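Aromatic-ring-hydroxylating dioxygenase beta subunit (Catenulispora acidiphila, PDB 6VW4) is of unknown function but is a noncanonical NTF2-like superfamily protein that binds S-DNPA, a polyketide compound, and may act in polyketide biosynthesis. Local coordinates at the interface of chains A and B. Coordinates in Å, arbitrary orientation; residue numbers count along the deposited sequence, not the author numbering. Chains: chain A/B, Aromatic-ring-hydroxylating dioxygenase beta subunit.

The interface of chains A and B. Residues chain A 103, 114-115, 117; chain B 105, 112, 114.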
loop_
_atom_site.group_PDB
_atom_site.type_symbol
_atom_site.label_atom_id
_atom_site.label_comp_id
_atom_site.label_asym_id
_atom_site.label_seq_id
_atom_site.Cartn_x
_atom_site.Cartn_y
_atom_site.Cartn_z
ATOM N N LEU A 103 -4.871 -5.073 -4.776
ATOM C CA LEU A 103 -4.016 -5.913 -5.595
ATOM C C LEU A 103 -3.937 -7.321 -5.004
ATOM O O LEU A 103 -3.492 -7.493 -3.864
ATOM C CB LEU A 103 -2.616 -5.310 -5.686
ATOM C CG LEU A 103 -1.677 -6.076 -6.631
ATOM C CD1 LEU A 103 -2.172 -6.022 -8.045
ATOM C CD2 LEU A 103 -0.248 -5.545 -6.560
ATOM N N VAL A 114 0.638 -12.183 -10.111
ATOM C CA VAL A 114 0.202 -10.868 -9.712
ATOM C C VAL A 114 -1.070 -10.515 -10.447
ATOM O O VAL A 114 -1.069 -10.375 -11.667
ATOM C CB VAL A 114 1.293 -9.826 -9.970
ATOM C CG1 VAL A 114 0.792 -8.478 -9.462
ATOM C CG2 VAL A 114 2.601 -10.269 -9.322
ATOM N N GLY A 115 -2.156 -10.307 -9.707
ATOM C CA GLY A 115 -3.362 -9.745 -10.286
ATOM C C GLY A 115 -4.534 -10.604 -9.894
ATOM O O GLY A 115 -4.359 -11.657 -9.291
ATOM N N SER A 117 -5.926 -6.453 -10.454
ATOM C CA SER A 117 -6.099 -5.166 -9.828
ATOM C C SER A 117 -7.594 -4.883 -9.757
ATOM O O SER A 117 -8.297 -5.064 -10.749
ATOM C CB SER A 117 -5.346 -4.123 -10.648
ATOM O OG SER A 117 -5.866 -2.833 -10.529
ATOM N N LEU B 105 0.362 -0.006 -12.242
ATOM C CA LEU B 105 -0.231 -1.196 -12.832
ATOM C C LEU B 105 -0.997 -0.818 -14.091
ATOM O O LEU B 105 -1.660 0.226 -14.141
ATOM C CB LEU B 105 -1.156 -1.874 -11.874
ATOM C CG LEU B 105 -0.412 -2.426 -10.670
ATOM C CD1 LEU B 105 -1.450 -2.914 -9.735
ATOM C CD2 LEU B 105 0.524 -3.544 -11.044
ATOM N N LEU B 112 -1.804 -8.027 -17.422
ATOM C CA LEU B 112 -1.452 -6.991 -16.466
ATOM C C LEU B 112 0.054 -6.803 -16.482
ATOM O O LEU B 112 0.796 -7.742 -16.199
ATOM C CB LEU B 112 -1.936 -7.377 -15.072
ATOM C CG LEU B 112 -1.503 -6.469 -13.904
ATOM C CD1 LEU B 112 -2.020 -5.055 -14.052
ATOM C CD2 LEU B 112 -2.015 -6.979 -12.555
ATOM N N VAL B 114 3.190 -4.938 -14.714
ATOM C CA VAL B 114 3.559 -4.362 -13.446
ATOM C C VAL B 114 4.795 -3.510 -13.621
ATOM O O VAL B 114 5.866 -4.019 -13.941
ATOM C CB VAL B 114 3.787 -5.449 -12.393
ATOM C CG1 VAL B 114 4.104 -4.767 -11.066
ATOM C CG2 VAL B 114 2.574 -6.371 -12.324
#
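A:Leu103 and B:Leu105 meet methyl to methyl through different first torsions: in A:Leu103 CG stands anti to the backbone N (chi1 -175°), whereas in B:Leu105 it is anti to the carbonyl carbon (chi1 -66°). The two side chains cross obliquely, and CD1 of A:Leu103 lies 3.6 Å from CD1 of B:Leu105. A branched leucine suits both positions, since one methyl can reach over to the partner. The same B:Leu105 methyl also comes alongside A:Ser117, 4.2 Å from its CB; here the small serine leaves the leucine tip close to the strand and contributes carbon rather than its hydroxyl.

B:Leu112 extends CD2 over the backbone of strand 111-126 of chain A, 3.6 Å from the carbonyl O of A:Val114 and 3.8 Å from CA of A:Gly115. Glycine has no side chain to come between this methyl and the main chain, and its phi of 130° is one that few other residues adopt readily. Beside it the two copies of Val114 meet by unlike branches, CG1 of A:Val114 to CG2 of B:Val114 at 4.0 Å. The compact, beta-branched valine suits a strand and brings a methyl to the partner without a long reach.

No polar bond spans the patch, so shape and the burial of hydrocarbon carry it. Equivalent strands contribute unequal residue sets, and this apolar patch, one part of the contact between two copies in the deposited assembly, may help hold them together if that assembly is the biological one.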